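Local coordinates for beta-N-acetylhexosaminidase (Mycobacterium smegmatis, PDB 4YYF), which probably hydrolyses terminal non-reducing N-acetyl-D-hexosamine residues from N-acetyl-beta-D-hexosaminides, as a member of glycosyl hydrolase family 3, at residues P223-L228 / P255-S260; P262-P267 / G296-R301. The protein carries 1 engineered substitution. All coordinates share one frame; numbering follows the deposited sequence.

Contact 1 (P223-L228 / P255-S260)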
loop_
_atom_site.group_PDB
_atom_site.type_symbol
_atom_site.label_atom_id
_atom_site.label_comp_id
_atom_site.label_asym_id
_atom_site.label_seq_id
_atom_site.Cartn_x
_atom_site.Cartn_y
_atom_site.Cartn_z
ATOM N N PRO A 223 19.527 5.685 -5.982
ATOM C CA PRO A 223 20.250 6.442 -7.010
ATOM C C PRO A 223 19.467 7.713 -7.350
ATOM O O PRO A 223 18.280 7.782 -7.038
ATOM C CB PRO A 223 20.232 5.490 -8.213
ATOM C CG PRO A 223 20.124 4.127 -7.610
ATOM C CD PRO A 223 19.249 4.296 -6.409
ATOM N N PRO A 224 20.112 8.707 -7.981
ATOM C CA PRO A 224 19.389 9.951 -8.276
ATOM C C PRO A 224 18.210 9.732 -9.218
ATOM O O PRO A 224 18.176 8.730 -9.939
ATOM C CB PRO A 224 20.446 10.820 -8.968
ATOM C CG PRO A 224 21.763 10.256 -8.520
ATOM C CD PRO A 224 21.533 8.783 -8.372
ATOM N N LEU A 225 17.259 10.663 -9.210
ATOM C CA LEU A 225 16.069 10.563 -10.050
ATOM C C LEU A 225 16.376 10.287 -11.517
ATOM O O LEU A 225 15.699 9.479 -12.147
ATOM C CB LEU A 225 15.225 11.842 -9.943
ATOM C CG LEU A 225 13.981 11.917 -10.835
ATOM C CD1 LEU A 225 12.973 10.802 -10.512
ATOM C CD2 LEU A 225 13.330 13.300 -10.727
ATOM N N ASP A 226 17.386 10.951 -12.072
ATOM C CA ASP A 226 17.669 10.751 -13.492
ATOM C C ASP A 226 18.097 9.304 -13.772
ATOM O O ASP A 226 17.876 8.789 -14.870
ATOM C CB ASP A 226 18.682 11.768 -14.032
ATOM C CG ASP A 226 20.095 11.493 -13.565
ATOM O OD1 ASP A 226 20.332 11.442 -12.339
ATOM O OD2 ASP A 226 20.978 11.323 -14.432
ATOM N N VAL A 227 18.673 8.642 -12.770
ATOM C CA VAL A 227 18.977 7.220 -12.902
ATOM C C VAL A 227 17.697 6.387 -12.770
ATOM O O VAL A 227 17.489 5.431 -13.518
ATOM C CB VAL A 227 20.044 6.747 -11.877
ATOM C CG1 VAL A 227 20.247 5.246 -11.977
ATOM C CG2 VAL A 227 21.364 7.464 -12.108
ATOM N N LEU A 228 16.834 6.749 -11.827
ATOM C CA LEU A 228 15.591 5.997 -11.635
ATOM C C LEU A 228 14.735 6.071 -12.901
ATOM O O LEU A 228 14.047 5.104 -13.254
ATOM C CB LEU A 228 14.797 6.533 -10.436
ATOM C CG LEU A 228 15.476 6.502 -9.067
ATOM C CD1 LEU A 228 14.546 7.064 -7.993
ATOM C CD2 LEU A 228 15.887 5.082 -8.703
ATOM N N PRO A 255 17.741 11.458 -4.278
ATOM C CA PRO A 255 18.480 12.651 -4.721
ATOM C C PRO A 255 17.883 13.207 -6.009
ATOM O O PRO A 255 17.559 12.431 -6.908
ATOM C CB PRO A 255 19.900 12.120 -4.988
ATOM C CG PRO A 255 19.980 10.814 -4.224
ATOM C CD PRO A 255 18.587 10.251 -4.277
ATOM N N GLY A 256 17.722 14.527 -6.087
ATOM C CA GLY A 256 17.113 15.150 -7.248
ATOM C C GLY A 256 15.596 15.099 -7.223
ATOM O O GLY A 256 14.943 15.541 -8.167
ATOM N N LEU A 257 15.025 14.560 -6.149
ATOM C CA LEU A 257 13.566 14.503 -6.029
ATOM C C LEU A 257 13.086 14.927 -4.643
ATOM O O LEU A 257 12.341 15.894 -4.518
ATOM C CB LEU A 257 13.019 13.111 -6.377
ATOM C CG LEU A 257 11.491 12.963 -6.278
ATOM C CD1 LEU A 257 10.797 13.803 -7.361
ATOM C CD2 LEU A 257 11.044 11.498 -6.363
ATOM N N THR A 258 13.519 14.211 -3.609
ATOM C CA THR A 258 12.983 14.418 -2.258
ATOM C C THR A 258 13.985 15.024 -1.294
ATOM O O THR A 258 13.640 15.322 -0.154
ATOM C CB THR A 258 12.495 13.097 -1.626
ATOM O OG1 THR A 258 13.624 12.325 -1.198
ATOM C CG2 THR A 258 11.714 12.301 -2.619
ATOM N N GLY A 259 15.222 15.201 -1.747
ATOM C CA GLY A 259 16.272 15.699 -0.878
ATOM C C GLY A 259 16.507 14.737 0.274
ATOM O O GLY A 259 16.809 13.561 0.061
ATOM N N SER A 260 16.347 15.222 1.501
ATOM C CA SER A 260 16.552 14.375 2.673
ATOM C C SER A 260 15.231 13.884 3.269
ATOM O O SER A 260 15.213 13.260 4.332
ATOM C CB SER A 260 17.411 15.094 3.727
ATOM O OG SER A 260 16.825 16.308 4.156
#
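The carbonyl oxygen of Pro255 receives the amide of Leu225, with Leu225 N lying 2.9 Å from Pro255 O and an N-H···O angle of 157°. Leu225 is the first residue of a short helix, where an amide has no earlier turn to bond to; the loop supplies the acceptor from across the contact. The same oxygen also receives a weaker CA-H···O approach, Pro224 CA standing 3.4 Å from Pro255 O. Pro224 takes the N-cap position, a place that needs no amide hydrogen and so suits proline, and its own carbonyl oxygen accepts the amide of Leu228 as the first turn forms.

Around this bond Pro255 CB and CG lie against Pro224 CA, with Pro224 CB 4.2 Å from Pro255 CB, while Pro255 CD rests 3.7 Å from Pro223 O. Leu225 works on the other part of the loop. Its CG stands anti to the backbone N (chi1 177°), and from there the CD2 methyl reaches the loop, 3.8 Å from Gly256 O and 4.2 Å from Leu257 CD1. Gly256, with phi 81°, suits the turn here, and lacking a CB it presents bare backbone to the leucine. Beyond it, Thr258 OG1 bonds within its own loop to Val254 N and Asp261 O.

The contact lies near the surface. Helix 225-229, following strand 199-205, meets the loop that follows neighbouring strand 246-249, and helix 267-275 backs both through Leu272 against Leu225 and through Ala268 and Val269 against Leu257.

Contact 2 (P262-P267 / G296-R301)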
loop_
_atom_site.group_PDB
_atom_site.type_symbol
_atom_site.label_atom_id
_atom_site.label_comp_id
_atom_site.label_asym_id
_atom_site.label_seq_id
_atom_site.Cartn_x
_atom_site.Cartn_y
_atom_site.Cartn_z
ATOM N N PRO A 262 11.963 11.441 3.411
ATOM C CA PRO A 262 11.517 10.134 2.915
ATOM C C PRO A 262 10.521 10.340 1.776
ATOM O O PRO A 262 9.738 11.290 1.821
ATOM C CB PRO A 262 10.818 9.521 4.133
ATOM C CG PRO A 262 11.438 10.229 5.318
ATOM C CD PRO A 262 11.640 11.640 4.834
ATOM N N ALA A 263 10.543 9.482 0.762
ATOM C CA ALA A 263 9.737 9.758 -0.428
ATOM C C ALA A 263 8.243 9.828 -0.090
ATOM O O ALA A 263 7.524 10.666 -0.616
ATOM C CB ALA A 263 10.019 8.730 -1.529
ATOM N N SER A 264 7.797 8.959 0.815
ATOM C CA SER A 264 6.410 8.940 1.279
ATOM C C SER A 264 5.926 10.256 1.900
ATOM O O SER A 264 4.710 10.503 1.976
ATOM C CB SER A 264 6.232 7.814 2.300
ATOM O OG SER A 264 7.208 7.932 3.325
ATOM N N LEU A 265 6.863 11.084 2.353
ATOM C CA LEU A 265 6.525 12.337 3.042
ATOM C C LEU A 265 6.906 13.583 2.241
ATOM O O LEU A 265 6.933 14.692 2.774
ATOM C CB LEU A 265 7.200 12.395 4.421
ATOM C CG LEU A 265 7.020 11.189 5.348
ATOM C CD1 LEU A 265 7.612 11.491 6.727
ATOM C CD2 LEU A 265 5.561 10.765 5.475
ATOM N N SER A 266 7.198 13.409 0.957
ATOM C CA SER A 266 7.662 14.524 0.134
ATOM C C SER A 266 6.642 14.823 -0.968
ATOM O O SER A 266 6.256 13.916 -1.729
ATOM C CB SER A 266 9.042 14.183 -0.450
ATOM O OG SER A 266 9.423 15.052 -1.501
ATOM N N PRO A 267 6.176 16.089 -1.053
ATOM C CA PRO A 267 5.215 16.465 -2.100
ATOM C C PRO A 267 5.760 16.180 -3.483
ATOM O O PRO A 267 4.997 15.842 -4.389
ATOM C CB PRO A 267 5.067 17.981 -1.917
ATOM C CG PRO A 267 5.338 18.202 -0.470
ATOM C CD PRO A 267 6.406 17.189 -0.096
ATOM N N GLY A 296 12.056 2.301 10.735
ATOM C CA GLY A 296 13.032 3.271 11.205
ATOM C C GLY A 296 13.258 4.477 10.307
ATOM O O GLY A 296 13.596 5.554 10.803
ATOM N N ALA A 297 13.079 4.314 8.997
ATOM C CA ALA A 297 13.262 5.442 8.073
ATOM C C ALA A 297 12.292 6.574 8.419
ATOM O O ALA A 297 12.566 7.747 8.159
ATOM C CB ALA A 297 13.068 4.998 6.616
ATOM N N ILE A 298 11.143 6.202 8.979
ATOM C CA ILE A 298 10.145 7.172 9.413
ATOM C C ILE A 298 10.235 7.453 10.914
ATOM O O ILE A 298 10.338 8.613 11.339
ATOM C CB ILE A 298 8.711 6.694 9.108
ATOM C CG1 ILE A 298 8.540 6.452 7.613
ATOM C CG2 ILE A 298 7.686 7.734 9.596
ATOM C CD1 ILE A 298 8.822 7.703 6.765
ATOM N N ASN A 299 10.196 6.399 11.720
ATOM C CA ASN A 299 9.935 6.590 13.150
ATOM C C ASN A 299 11.086 7.225 13.921
ATOM O O ASN A 299 10.903 7.725 15.038
ATOM C CB ASN A 299 9.353 5.319 13.823
ATOM C CG ASN A 299 10.383 4.219 14.057
ATOM O OD1 ASN A 299 11.576 4.473 14.171
ATOM N ND2 ASN A 299 9.902 2.989 14.186
ATOM N N GLN A 300 12.266 7.243 13.310
ATOM C CA GLN A 300 13.410 7.903 13.932
ATOM C C GLN A 300 13.330 9.416 13.777
ATOM O O GLN A 300 14.090 10.151 14.405
ATOM C CB GLN A 300 14.720 7.397 13.329
ATOM C CG GLN A 300 15.079 5.989 13.747
ATOM C CD GLN A 300 16.197 5.409 12.902
ATOM O OE1 GLN A 300 16.859 6.129 12.149
ATOM N NE2 GLN A 300 16.411 4.103 13.019
ATOM N N ARG A 301 12.412 9.877 12.936
ATOM C CA ARG A 301 12.285 11.302 12.679
ATOM C C ARG A 301 10.911 11.841 13.085
ATOM O O ARG A 301 10.790 12.986 13.508
ATOM C CB ARG A 301 12.588 11.590 11.200
ATOM C CG ARG A 301 13.963 11.081 10.772
ATOM C CD ARG A 301 14.190 11.160 9.271
ATOM N NE ARG A 301 14.104 12.525 8.761
ATOM C CZ ARG A 301 14.467 12.891 7.534
ATOM N NH1 ARG A 301 14.958 11.992 6.689
ATOM N NH2 ARG A 301 14.340 14.153 7.155
#
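Pro262 and Ala297 mark the nearest approach of the two backbones, their CA atoms 7.2 Å apart, so a 3-10 turn and the short helix 296-299 meet mainly through side chains, with no hydrogen bond between them. The turn is closed within its own segment, Leu265 N donating to Pro262 O, and this gathers Pro262, Ser264 and Leu265 on the side facing the helix.

Ile298 is the shared partner of all three. Its CG1 is anti to the carbonyl carbon (chi1 -59°), and the CD1 methyl at the end of that branch carries the packing. The Pro262 ring lies aslant the Ile298 side chain, Pro262 CB 3.8 Å from Ile298 CD1; the Leu265 side chain meets that of Ile298 tip to tip, with Leu265 CD1 at 4.0 Å from the same Ile298 CD1. The longer branch of isoleucine, CG1 to CD1, reaches far enough to put one methyl among a ring, a leucine end and a hydroxyl. That hydroxyl, Ser264 OG, is 3.8 Å from Ile298 CD1, and although buried it is satisfied by a hydrogen bond with His251 ND1. The side chains of Ile298 and Ala297 also rest against His251.

Arg301 covers the other end of the proline. Pro262 CD sits over one face of the guanidinium, offset toward its rim and 3.8 Å from Arg301 NH1, an apolar surface well matched to the flat face of the group. The NH1 end is taken up by Ser260 O.

Gly296 and Ala297 also join His216 and Ser215 by backbone hydrogen bonds. Three loops that follow parallel strands of the TIM-barrel-type domain thus meet here, at the C-terminal ends of the strands, where such barrels place their active sites.

Overall arrangement
Along the chain, strand 199-205 leads to segment 223-228, and contact 1 closes a loop of 26 intervening residues when the chain returns at 255-260 after strand 246-249. Contact 2 opens just beyond, at 262-267, and closes at 296-301 after strand 287-289, spanning 28 residues. The two closures are therefore in series, neither enclosing nor crossing the other, and together they tie the connections after three successive parallel strands. Their centres are 15 Å apart, yet they touch: the bond between Ser260 of contact 1 and Arg301 of contact 2 joins them, and Thr258 packs against Ala263 and Ser266.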